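Local atomic coordinates of L-asparaginase 1 (PDB entry 6NXC), a protein that hydrolyses L-asparagine to L-aspartate and ammonium as a cytoplasmic homotetramer whose activity is raised by asparagine bound at a second, allosteric site. Residues B[174-182]-B[349-357]; B[280-288]-B[339-347]. The protein carries 1 engineered substitution. All coordinates share one frame; numbering follows the deposited sequence.

Contact 1: B[174-182]-B[349-357]; sequences RLYRGNRTA and NLRGELTPD. Engineered in segment 174-182: A182 (natural residue Thr).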
ATOM      1  N   ARG B 174       9.379  11.172   3.607  1.00 16.23           N
ATOM      2  CA  ARG B 174       8.819  11.697   2.347  1.00 17.79           C
ATOM      3  C   ARG B 174       8.664  13.217   2.446  1.00 17.32           C
ATOM      4  O   ARG B 174       8.406  13.723   3.494  1.00 13.46           O
ATOM      5  CB  ARG B 174       7.470  11.063   2.058  1.00 18.92           C
ATOM      6  CG  ARG B 174       7.677   9.586   1.660  1.00 25.25           C
ATOM      7  CD  ARG B 174       6.422   8.737   1.788  1.00 33.65           C
ATOM      8  NE  ARG B 174       6.507   7.687   0.754  1.00 41.72           N
ATOM      9  CZ  ARG B 174       5.508   7.251  -0.043  1.00 52.76           C
ATOM     10  NH1 ARG B 174       4.257   7.701   0.063  1.00 49.38           N
ATOM     11  NH2 ARG B 174       5.776   6.307  -0.930  1.00 51.38           N
ATOM     12  N   LEU B 175       8.990  13.862   1.342  1.00 15.45           N
ATOM     13  CA  LEU B 175       8.684  15.265   1.135  1.00 14.11           C
ATOM     14  C   LEU B 175       7.462  15.380   0.249  1.00 16.25           C
ATOM     15  O   LEU B 175       7.545  14.938  -0.927  1.00 16.34           O
ATOM     16  CB  LEU B 175       9.878  15.975   0.534  1.00 12.83           C
ATOM     17  CG  LEU B 175       9.818  17.503   0.504  1.00 14.48           C
ATOM     18  CD1 LEU B 175       9.923  18.127   1.850  1.00 15.11           C
ATOM     19  CD2 LEU B 175      10.785  18.068  -0.527  1.00 14.22           C
ATOM     20  N   TYR B 176       6.453  16.124   0.729  1.00 14.82           N
ATOM     21  CA  TYR B 176       5.178  16.325   0.020  1.00 14.21           C
ATOM     22  C   TYR B 176       5.044  17.791  -0.415  1.00 14.25           C
ATOM     23  O   TYR B 176       5.530  18.685   0.304  1.00 14.68           O
ATOM     24  CB  TYR B 176       4.016  15.950   0.915  1.00 14.96           C
ATOM     25  CG  TYR B 176       4.041  14.524   1.408  1.00 15.77           C
ATOM     26  CD1 TYR B 176       3.656  13.454   0.625  1.00 19.66           C
ATOM     27  CD2 TYR B 176       4.442  14.232   2.689  1.00 17.55           C
ATOM     28  CE1 TYR B 176       3.637  12.160   1.127  1.00 19.52           C
ATOM     29  CE2 TYR B 176       4.500  12.937   3.189  1.00 21.92           C
ATOM     30  CZ  TYR B 176       4.002  11.898   2.428  1.00 18.49           C
ATOM     31  OH  TYR B 176       4.072  10.613   2.921  1.00 21.52           O
ATOM     32  N   ARG B 177       4.327  17.993  -1.518  1.00 13.84           N
ATOM     33  CA  ARG B 177       3.858  19.367  -1.823  1.00 13.68           C
ATOM     34  C   ARG B 177       2.893  19.805  -0.730  1.00 14.39           C
ATOM     35  O   ARG B 177       1.932  19.110  -0.459  1.00 11.77           O
ATOM     36  CB  ARG B 177       3.218  19.389  -3.192  1.00 15.80           C
ATOM     37  CG  ARG B 177       2.738  20.773  -3.542  1.00 15.74           C
ATOM     38  CD  ARG B 177       2.224  20.965  -4.979  1.00 15.09           C
ATOM     39  NE  ARG B 177       3.397  20.901  -5.895  1.00 17.48           N
ATOM     40  CZ  ARG B 177       3.373  20.505  -7.142  1.00 18.29           C
ATOM     41  NH1 ARG B 177       2.229  20.219  -7.719  1.00 17.55           N
ATOM     42  NH2 ARG B 177       4.525  20.414  -7.816  1.00 22.56           N
ATOM     43  N   GLY B 178       3.161  20.908  -0.060  1.00 13.65           N
ATOM     44  CA  GLY B 178       2.351  21.368   1.102  1.00 13.42           C
ATOM     45  C   GLY B 178       0.877  21.440   0.829  1.00 14.63           C
ATOM     46  O   GLY B 178       0.120  20.944   1.717  1.00 12.99           O
ATOM     47  N   ASN B 179       0.500  22.041  -0.317  1.00 14.12           N
ATOM     48  CA  ASN B 179      -0.919  22.305  -0.626  1.00 13.27           C
ATOM     49  C   ASN B 179      -1.576  21.057  -1.181  1.00 14.43           C
ATOM     50  O   ASN B 179      -2.734  21.211  -1.695  1.00 14.35           O
ATOM     51  CB  ASN B 179      -1.112  23.547  -1.475  1.00 16.00           C
ATOM     52  CG  ASN B 179      -0.325  23.476  -2.771  1.00 14.97           C
ATOM     53  OD1 ASN B 179      -0.197  22.364  -3.348  1.00 14.11           O
ATOM     54  ND2 ASN B 179      -0.101  24.664  -3.371  1.00 12.25           N
ATOM     55  N   ARG B 180      -0.891  19.886  -1.148  1.00 12.38           N
ATOM     56  CA  ARG B 180      -1.542  18.616  -1.493  1.00 13.22           C
ATOM     57  C   ARG B 180      -1.687  17.686  -0.301  1.00 12.61           C
ATOM     58  O   ARG B 180      -2.142  16.588  -0.503  1.00 14.23           O
ATOM     59  CB  ARG B 180      -0.674  17.958  -2.583  1.00 14.01           C
ATOM     60  CG  ARG B 180      -0.722  18.722  -3.880  1.00 14.59           C
ATOM     61  CD  ARG B 180      -2.091  18.534  -4.597  1.00 14.26           C
ATOM     62  NE  ARG B 180      -1.947  18.840  -5.996  1.00 13.77           N
ATOM     63  CZ  ARG B 180      -2.676  18.291  -6.943  1.00 15.83           C
ATOM     64  NH1 ARG B 180      -2.426  18.517  -8.208  1.00 16.70           N
ATOM     65  NH2 ARG B 180      -3.654  17.462  -6.617  1.00 16.21           N
ATOM     66  N   THR B 181      -1.206  18.115   0.869  1.00 13.34           N
ATOM     67  CA  THR B 181      -1.131  17.223   2.040  1.00 13.63           C
ATOM     68  C   THR B 181      -2.367  17.295   2.916  1.00 15.21           C
ATOM     69  O   THR B 181      -3.124  18.327   2.936  1.00 16.83           O
ATOM     70  CB  THR B 181       0.027  17.486   2.976  1.00 19.21           C
ATOM     71  OG1 THR B 181      -0.082  18.805   3.498  1.00 17.28           O
ATOM     72  CG2 THR B 181       1.333  17.283   2.303  1.00 20.40           C
ATOM     73  N   ALA B 182      -2.549  16.219   3.671  1.00 14.97           N
ATOM     74  CA  ALA B 182      -3.617  16.175   4.711  1.00 14.56           C
ATOM     75  C   ALA B 182      -3.086  15.222   5.786  1.00 14.30           C
ATOM     76  O   ALA B 182      -2.349  14.232   5.430  1.00 15.61           O
ATOM     77  CB  ALA B 182      -4.926  15.699   4.172  1.00 16.62           C
ATOM     78  N   ASN B 349      -5.124  26.279 -11.447  1.00 22.79           N
ATOM     79  CA  ASN B 349      -3.978  25.802 -10.649  1.00 21.79           C
ATOM     80  C   ASN B 349      -3.065  26.981 -10.373  1.00 21.57           C
ATOM     81  O   ASN B 349      -2.243  27.320 -11.258  1.00 20.43           O
ATOM     82  CB  ASN B 349      -3.239  24.682 -11.388  1.00 19.17           C
ATOM     83  CG  ASN B 349      -1.989  24.197 -10.706  1.00 23.41           C
ATOM     84  OD1 ASN B 349      -1.990  24.107  -9.469  1.00 22.06           O
ATOM     85  ND2 ASN B 349      -1.072  23.610 -11.477  1.00 22.37           N
ATOM     86  N   LEU B 350      -3.074  27.515  -9.153  1.00 18.60           N
ATOM     87  CA  LEU B 350      -2.280  28.728  -8.799  1.00 19.27           C
ATOM     88  C   LEU B 350      -0.880  28.350  -8.302  1.00 22.31           C
ATOM     89  O   LEU B 350       0.070  29.140  -8.557  1.00 20.04           O
ATOM     90  CB  LEU B 350      -3.040  29.539  -7.736  1.00 22.25           C
ATOM     91  CG  LEU B 350      -4.402  30.073  -8.151  1.00 21.29           C
ATOM     92  CD1 LEU B 350      -4.939  31.019  -7.076  1.00 24.96           C
ATOM     93  CD2 LEU B 350      -4.337  30.813  -9.489  1.00 26.48           C
ATOM     94  N   ARG B 351      -0.715  27.205  -7.617  1.00 19.37           N
ATOM     95  CA  ARG B 351       0.461  26.854  -6.801  1.00 17.19           C
ATOM     96  C   ARG B 351       0.720  25.353  -6.782  1.00 17.92           C
ATOM     97  O   ARG B 351       1.552  24.955  -5.992  1.00 17.04           O
ATOM     98  CB  ARG B 351       0.313  27.345  -5.359  1.00 20.15           C
ATOM     99  CG  ARG B 351       0.209  28.863  -5.234  1.00 20.91           C
ATOM    100  CD  ARG B 351       1.567  29.584  -5.411  1.00 22.98           C
ATOM    101  NE  ARG B 351       1.396  30.939  -4.879  1.00 26.58           N
ATOM    102  CZ  ARG B 351       0.858  31.963  -5.543  1.00 35.22           C
ATOM    103  NH1 ARG B 351       0.555  31.858  -6.823  1.00 36.79           N
ATOM    104  NH2 ARG B 351       0.607  33.113  -4.930  1.00 38.31           N
ATOM    105  N   GLY B 352       0.108  24.594  -7.693  1.00 15.74           N
ATOM    106  CA  GLY B 352       0.308  23.138  -7.685  1.00 17.37           C
ATOM    107  C   GLY B 352      -0.712  22.376  -6.867  1.00 14.52           C
ATOM    108  O   GLY B 352      -0.523  21.180  -6.749  1.00 16.34           O
ATOM    109  N   GLU B 353      -1.764  23.040  -6.457  1.00 13.60           N
ATOM    110  CA  GLU B 353      -2.797  22.494  -5.545  1.00 12.81           C
ATOM    111  C   GLU B 353      -3.833  21.673  -6.259  1.00 16.07           C
ATOM    112  O   GLU B 353      -4.550  20.892  -5.601  1.00 14.70           O
ATOM    113  CB  GLU B 353      -3.542  23.559  -4.743  1.00 12.93           C
ATOM    114  CG  GLU B 353      -4.482  24.394  -5.520  1.00 12.86           C
ATOM    115  CD  GLU B 353      -3.817  25.526  -6.306  1.00 14.96           C
ATOM    116  OE1 GLU B 353      -4.644  26.319  -6.889  1.00 19.05           O
ATOM    117  OE2 GLU B 353      -2.551  25.625  -6.349  1.00 17.10           O
ATOM    118  N   LEU B 354      -3.917  21.780  -7.558  1.00 14.46           N
ATOM    119  CA  LEU B 354      -4.965  21.069  -8.284  1.00 16.92           C
ATOM    120  C   LEU B 354      -4.461  20.676  -9.684  1.00 17.92           C
ATOM    121  O   LEU B 354      -3.478  21.299 -10.200  1.00 20.10           O
ATOM    122  CB  LEU B 354      -6.242  21.900  -8.265  1.00 21.36           C
ATOM    123  CG  LEU B 354      -6.534  23.023  -9.236  1.00 21.70           C
ATOM    124  CD1 LEU B 354      -6.642  22.589 -10.745  1.00 22.33           C
ATOM    125  CD2 LEU B 354      -7.918  23.571  -8.919  1.00 25.69           C
ATOM    126  N   THR B 355      -5.046  19.623 -10.206  1.00 20.21           N
ATOM    127  CA  THR B 355      -4.622  19.026 -11.492  1.00 19.33           C
ATOM    128  C   THR B 355      -5.579  19.558 -12.588  1.00 24.75           C
ATOM    129  O   THR B 355      -6.787  19.306 -12.565  1.00 23.56           O
ATOM    130  CB  THR B 355      -4.756  17.492 -11.430  1.00 26.47           C
ATOM    131  OG1 THR B 355      -4.070  17.011 -10.248  1.00 25.95           O
ATOM    132  CG2 THR B 355      -4.224  16.890 -12.703  1.00 25.99           C
ATOM    133  N   PRO B 356      -5.083  20.345 -13.544  1.00 27.67           N
ATOM    134  CA  PRO B 356      -5.981  20.886 -14.563  1.00 31.41           C
ATOM    135  C   PRO B 356      -6.567  19.797 -15.481  1.00 37.16           C
ATOM    136  O   PRO B 356      -5.910  18.847 -15.634  1.00 31.54           O
ATOM    137  CB  PRO B 356      -5.059  21.822 -15.352  1.00 35.82           C
ATOM    138  CG  PRO B 356      -3.906  22.135 -14.408  1.00 37.93           C
ATOM    139  CD  PRO B 356      -3.690  20.861 -13.624  1.00 29.12           C
ATOM    140  N   ASP B 357      -7.717  20.043 -16.124  1.00 44.58           N
ATOM    141  CA  ASP B 357      -8.346  19.182 -17.176  1.00 43.61           C
ATOM    142  C   ASP B 357      -7.431  18.977 -18.378  1.00 46.73           C
ATOM    143  O   ASP B 357      -6.871  20.009 -18.704  1.00 50.31           O
ATOM    144  CB  ASP B 357      -9.660  19.803 -17.641  1.00 48.18           C
ATOM    145  CG  ASP B 357     -10.799  19.502 -16.681  1.00 55.58           C
ATOM    146  OD1 ASP B 357     -10.588  18.734 -15.702  1.00 58.03           O
ATOM    147  OD2 ASP B 357     -11.888  20.020 -16.914  1.00 66.85           O
TER
HETATM  148  O   HOH W   1      -4.928  20.113  -3.012  1.00 12.91           O
HETATM  149  O   HOH W   2      -0.792  20.200 -10.266  1.00 37.37           O
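R180 lays one face of its guanidinium over the backbone of E353 and L354, with E353 O 3.2 Å above the plane and displaced toward the rim, while its edge does the bonding. R180 NE gives a hydrogen bond of 2.8 Å to G352 O, and R180 NH1 reaches T355 OG1 at 3.0 Å, nearly straight (173°) and in the guanidinium plane. A bend at chi2 (-73°) turns the chain so that both donors face segment 349-357. D319, outside the segments, forms a salt bridge with R180 NH2 and a hydrogen bond with T355 OG1, which probably balances the arginine's charge. G352 O is gripped twice: R177 NH1 also donates to it, at 3.1 Å, and both donors lie in the carbonyl plane on lone pairs. R177 has its strongest partner elsewhere, in a salt bridge with E166. The contact joins the C-terminal tail to the end of strand 174-177 of the mixed sheet in the N-terminal domain, where the chain makes a short 3-10 turn before A182, an engineered residue lining the allosteric asparagine pocket. N179 works from this turn. N179 ND2 donates to R351 O at 3.1 Å from above the carbonyl plane, and the N179 amide crosses E353 obliquely, N179 CG lying 3.8 Å from E353 CB. The positive phi of G352, 92°, suits glycine. Two waters add indirect links: one donates to N179 O and E353 O; the other accepts from R180 NH1 and donates to L354 O.

Contact 2: B[280-288]-B[339-347]; sequences ASDRGIVVV and TETIRKAMS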
ATOM      1  N   ALA B 280     -27.255  31.731  -2.271  1.00 27.22           N
ATOM      2  CA  ALA B 280     -25.955  32.107  -1.675  1.00 25.38           C
ATOM      3  C   ALA B 280     -25.118  32.712  -2.782  1.00 22.39           C
ATOM      4  O   ALA B 280     -24.521  33.805  -2.610  1.00 28.14           O
ATOM      5  CB  ALA B 280     -25.374  30.888  -0.972  1.00 32.02           C
ATOM      6  N   SER B 281     -25.053  32.099  -3.974  1.00 22.78           N
ATOM      7  CA  SER B 281     -24.205  32.598  -5.048  1.00 23.33           C
ATOM      8  C   SER B 281     -24.764  33.935  -5.581  1.00 34.96           C
ATOM      9  O   SER B 281     -23.958  34.855  -5.896  1.00 32.48           O
ATOM     10  CB  SER B 281     -23.980  31.555  -6.075  1.00 36.35           C
ATOM     11  OG  SER B 281     -23.097  30.522  -5.516  1.00 30.97           O
ATOM     12  N   ASP B 282     -26.092  34.056  -5.627  1.00 32.34           N
ATOM     13  CA  ASP B 282     -26.790  35.352  -5.909  1.00 37.02           C
ATOM     14  C   ASP B 282     -26.234  36.469  -5.007  1.00 32.80           C
ATOM     15  O   ASP B 282     -26.049  37.562  -5.508  1.00 42.69           O
ATOM     16  CB  ASP B 282     -28.316  35.172  -5.800  1.00 36.63           C
ATOM     17  CG  ASP B 282     -28.901  34.359  -6.964  1.00 45.32           C
ATOM     18  OD1 ASP B 282     -28.142  34.134  -7.944  1.00 42.87           O
ATOM     19  OD2 ASP B 282     -30.124  33.927  -6.884  1.00 37.63           O
ATOM     20  N   ARG B 283     -26.080  36.229  -3.711  1.00 34.36           N
ATOM     21  CA  ARG B 283     -25.614  37.232  -2.738  1.00 31.13           C
ATOM     22  C   ARG B 283     -24.110  37.381  -2.714  1.00 34.43           C
ATOM     23  O   ARG B 283     -23.653  38.129  -1.832  1.00 42.58           O
ATOM     24  CB  ARG B 283     -26.071  36.886  -1.328  1.00 36.91           C
ATOM     25  CG  ARG B 283     -27.558  37.069  -1.112  1.00 45.46           C
ATOM     26  CD  ARG B 283     -27.989  36.219   0.059  1.00 53.24           C
ATOM     27  NE  ARG B 283     -28.988  36.844   0.917  1.00 56.17           N
ATOM     28  CZ  ARG B 283     -30.296  36.895   0.683  1.00 61.97           C
ATOM     29  NH1 ARG B 283     -30.814  36.401  -0.432  1.00 59.41           N
ATOM     30  NH2 ARG B 283     -31.089  37.482   1.567  1.00 72.31           N
ATOM     31  N   GLY B 284     -23.367  36.776  -3.643  1.00 29.71           N
ATOM     32  CA  GLY B 284     -21.932  37.044  -3.823  1.00 31.22           C
ATOM     33  C   GLY B 284     -21.078  36.052  -3.034  1.00 30.28           C
ATOM     34  O   GLY B 284     -19.819  36.189  -3.041  1.00 30.24           O
ATOM     35  N   ILE B 285     -21.731  35.060  -2.431  1.00 24.52           N
ATOM     36  CA  ILE B 285     -20.989  34.024  -1.683  1.00 24.86           C
ATOM     37  C   ILE B 285     -20.315  33.061  -2.673  1.00 20.17           C
ATOM     38  O   ILE B 285     -20.943  32.643  -3.693  1.00 22.17           O
ATOM     39  CB  ILE B 285     -21.960  33.344  -0.723  1.00 28.27           C
ATOM     40  CG1 ILE B 285     -22.474  34.281   0.376  1.00 27.14           C
ATOM     41  CG2 ILE B 285     -21.309  32.095  -0.176  1.00 22.55           C
ATOM     42  CD1 ILE B 285     -23.627  33.749   1.086  1.00 32.54           C
ATOM     43  N   VAL B 286     -19.011  32.748  -2.474  1.00 21.79           N
ATOM     44  CA  VAL B 286     -18.267  31.776  -3.314  1.00 18.84           C
ATOM     45  C   VAL B 286     -18.568  30.385  -2.773  1.00 19.00           C
ATOM     46  O   VAL B 286     -18.186  30.081  -1.632  1.00 19.05           O
ATOM     47  CB  VAL B 286     -16.764  32.077  -3.317  1.00 25.30           C
ATOM     48  CG1 VAL B 286     -16.033  30.965  -4.072  1.00 23.10           C
ATOM     49  CG2 VAL B 286     -16.505  33.480  -3.887  1.00 24.86           C
ATOM     50  N   VAL B 287     -19.275  29.573  -3.534  1.00 19.19           N
ATOM     51  CA  VAL B 287     -19.594  28.189  -3.110  1.00 20.48           C
ATOM     52  C   VAL B 287     -18.725  27.215  -3.927  1.00 20.13           C
ATOM     53  O   VAL B 287     -18.831  27.198  -5.174  1.00 20.54           O
ATOM     54  CB  VAL B 287     -21.090  27.874  -3.232  1.00 18.51           C
ATOM     55  CG1 VAL B 287     -21.420  26.513  -2.733  1.00 20.34           C
ATOM     56  CG2 VAL B 287     -21.866  28.917  -2.520  1.00 22.82           C
ATOM     57  N   VAL B 288     -17.870  26.457  -3.244  1.00 19.10           N
ATOM     58  CA  VAL B 288     -16.901  25.501  -3.846  1.00 17.22           C
ATOM     59  C   VAL B 288     -17.305  24.065  -3.495  1.00 14.84           C
ATOM     60  O   VAL B 288     -17.417  23.759  -2.340  1.00 17.93           O
ATOM     61  CB  VAL B 288     -15.472  25.847  -3.429  1.00 19.25           C
ATOM     62  CG1 VAL B 288     -14.490  25.016  -4.208  1.00 20.43           C
ATOM     63  CG2 VAL B 288     -15.192  27.287  -3.717  1.00 22.02           C
ATOM     64  N   THR B 339     -15.751  39.097  -7.044  1.00 27.59           N
ATOM     65  CA  THR B 339     -16.382  37.772  -6.895  1.00 30.05           C
ATOM     66  C   THR B 339     -16.194  36.926  -8.154  1.00 32.82           C
ATOM     67  O   THR B 339     -15.866  35.689  -8.018  1.00 28.73           O
ATOM     68  CB  THR B 339     -17.820  37.893  -6.419  1.00 32.57           C
ATOM     69  OG1 THR B 339     -17.828  38.542  -5.153  1.00 37.63           O
ATOM     70  CG2 THR B 339     -18.403  36.525  -6.165  1.00 35.82           C
ATOM     71  N   GLU B 340     -16.402  37.471  -9.345  1.00 31.65           N
ATOM     72  CA  GLU B 340     -16.288  36.663 -10.588  1.00 31.86           C
ATOM     73  C   GLU B 340     -14.856  36.181 -10.732  1.00 31.98           C
ATOM     74  O   GLU B 340     -14.681  34.963 -11.064  1.00 27.80           O
ATOM     75  CB  GLU B 340     -16.686  37.461 -11.839  1.00 39.67           C
ATOM     76  CG  GLU B 340     -16.301  36.795 -13.141  1.00 41.98           C
ATOM     77  CD  GLU B 340     -16.518  37.660 -14.374  1.00 56.24           C
ATOM     78  OE1 GLU B 340     -17.459  38.477 -14.339  1.00 59.55           O
ATOM     79  OE2 GLU B 340     -15.709  37.555 -15.344  1.00 68.78           O
ATOM     80  N   THR B 341     -13.865  37.019 -10.384  1.00 25.61           N
ATOM     81  CA  THR B 341     -12.449  36.652 -10.541  1.00 23.59           C
ATOM     82  C   THR B 341     -12.080  35.601  -9.489  1.00 23.84           C
ATOM     83  O   THR B 341     -11.284  34.731  -9.831  1.00 24.17           O
ATOM     84  CB  THR B 341     -11.497  37.842 -10.410  1.00 28.82           C
ATOM     85  OG1 THR B 341     -11.837  38.807 -11.410  1.00 32.06           O
ATOM     86  CG2 THR B 341     -10.063  37.428 -10.572  1.00 27.10           C
ATOM     87  N   ILE B 342     -12.577  35.749  -8.268  1.00 22.57           N
ATOM     88  CA  ILE B 342     -12.342  34.682  -7.234  1.00 24.62           C
ATOM     89  C   ILE B 342     -12.901  33.324  -7.698  1.00 24.15           C
ATOM     90  O   ILE B 342     -12.196  32.262  -7.527  1.00 23.44           O
ATOM     91  CB  ILE B 342     -12.876  35.123  -5.866  1.00 20.64           C
ATOM     92  CG1 ILE B 342     -12.068  36.345  -5.423  1.00 23.74           C
ATOM     93  CG2 ILE B 342     -12.746  33.995  -4.895  1.00 20.24           C
ATOM     94  CD1 ILE B 342     -12.636  37.042  -4.237  1.00 23.50           C
ATOM     95  N   ARG B 343     -14.106  33.318  -8.270  1.00 25.09           N
ATOM     96  CA  ARG B 343     -14.761  32.071  -8.681  1.00 27.25           C
ATOM     97  C   ARG B 343     -13.884  31.444  -9.735  1.00 29.24           C
ATOM     98  O   ARG B 343     -13.765  30.202  -9.759  1.00 28.44           O
ATOM     99  CB  ARG B 343     -16.214  32.279  -9.154  1.00 24.08           C
ATOM    100  CG  ARG B 343     -17.200  32.592  -8.030  1.00 26.75           C
ATOM    101  CD  ARG B 343     -18.599  33.015  -8.529  1.00 26.74           C
ATOM    102  NE  ARG B 343     -19.485  33.132  -7.371  1.00 29.00           N
ATOM    103  CZ  ARG B 343     -20.446  34.046  -7.219  1.00 31.93           C
ATOM    104  NH1 ARG B 343     -20.755  34.875  -8.203  1.00 31.83           N
ATOM    105  NH2 ARG B 343     -21.209  34.053  -6.136  1.00 29.93           N
ATOM    106  N   LYS B 344     -13.404  32.248 -10.689  1.00 27.63           N
ATOM    107  CA  LYS B 344     -12.621  31.669 -11.802  1.00 24.20           C
ATOM    108  C   LYS B 344     -11.304  31.097 -11.238  1.00 28.68           C
ATOM    109  O   LYS B 344     -10.838  30.063 -11.703  1.00 22.68           O
ATOM    110  CB  LYS B 344     -12.368  32.750 -12.865  1.00 31.41           C
ATOM    111  CG  LYS B 344     -11.170  32.513 -13.767  1.00 43.58           C
ATOM    112  CD  LYS B 344     -11.235  33.293 -15.098  1.00 49.69           C
ATOM    113  CE  LYS B 344     -10.719  32.487 -16.273  1.00 53.73           C
ATOM    114  NZ  LYS B 344     -10.519  33.350 -17.461  1.00 67.36           N
ATOM    115  N   ALA B 345     -10.665  31.824 -10.343  1.00 18.74           N
ATOM    116  CA  ALA B 345      -9.325  31.497  -9.818  1.00 19.76           C
ATOM    117  C   ALA B 345      -9.443  30.228  -8.958  1.00 19.71           C
ATOM    118  O   ALA B 345      -8.442  29.438  -8.931  1.00 21.86           O
ATOM    119  CB  ALA B 345      -8.770  32.613  -8.945  1.00 21.50           C
ATOM    120  N   MET B 346     -10.587  29.995  -8.359  1.00 21.40           N
ATOM    121  CA  MET B 346     -10.711  28.822  -7.468  1.00 22.22           C
ATOM    122  C   MET B 346     -10.557  27.538  -8.304  1.00 22.64           C
ATOM    123  O   MET B 346     -10.027  26.577  -7.779  1.00 23.72           O
ATOM    124  CB  MET B 346     -12.036  28.817  -6.688  1.00 22.55           C
ATOM    125  CG  MET B 346     -11.998  29.702  -5.507  1.00 23.57           C
ATOM    126  SD  MET B 346     -10.655  29.356  -4.348  1.00 23.81           S
ATOM    127  CE  MET B 346     -11.189  27.755  -3.728  1.00 20.88           C
ATOM    128  N   SER B 347     -10.884  27.498  -9.585  1.00 24.40           N
ATOM    129  CA  SER B 347     -10.667  26.226 -10.330  1.00 25.65           C
ATOM    130  C   SER B 347      -9.383  26.272 -11.172  1.00 24.67           C
ATOM    131  O   SER B 347      -9.158  25.371 -11.972  1.00 25.79           O
ATOM    132  CB  SER B 347     -11.876  25.916 -11.191  1.00 34.30           C
ATOM    133  OG  SER B 347     -12.060  26.961 -12.113  1.00 34.94           O
TER
HETATM  134  O   HOH W   3     -20.304  30.376  -6.163  1.00 22.52           O
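R343 sends NH2 to two backbone carbonyls at the turn between helix 271-282 and strand 286-291. I285 O accepts from R343 NH2 at 2.8 Å, lying in the guanidinium plane, although NH2 stands above the plane of the I285 carbonyl; S281 O accepts from the same NH2 at 2.9 Å on a lone pair, through a more bent bond (139°). S281 O also takes the backbone N-H of G284, the C-prime residue of the Schellman motif that ends the helix, whose other bond runs from I285 N to A280 O. Extension from CG to NE (chi2 171°) carries the guanidinium that far, and T339 CG2 sits over the centre of one face. A water accepts from V287 N at 2.9 Å and weakly from R343 NE, and is also bonded to S281 OG. Beside this polar end, helix 339-346 runs almost parallel to strand 286-288, the axes 13° apart and 9.2 Å at closest approach. V286 CG2 meets I342 CG2 at 3.9 Å, and V288 CG2 touches M346 CE at 4.0 Å, joining the helix to the parallel sheet of the C-terminal domain. With neutral carbonyls as the acceptors of NH2 here, the arginine probably acts by charge-dipole attraction at the helix C-terminus, where its positive charge would be favoured.

Overall arrangement
From the N terminus, the chain reaches segment 174-182 on strand 174-177, inside the N-terminal domain's mixed sheet, then crosses into the C-terminal domain and forms strands 232-236, 256-261 and 286-291. Contact 2 closes a loop there: 50 residues separate 280-288 from 339-347, which brings the last helix back to the parallel sheet. Contact 1 closes the larger loop of 166 residues, with contact 2 nested inside it, as the tail returns to the N-terminal domain. Their centres lie 21 Å apart, yet they touch: L354 CD2 packs 3.8 Å from S347 O. One tail thus continues from the C-terminal domain's last helix to the N-terminal domain.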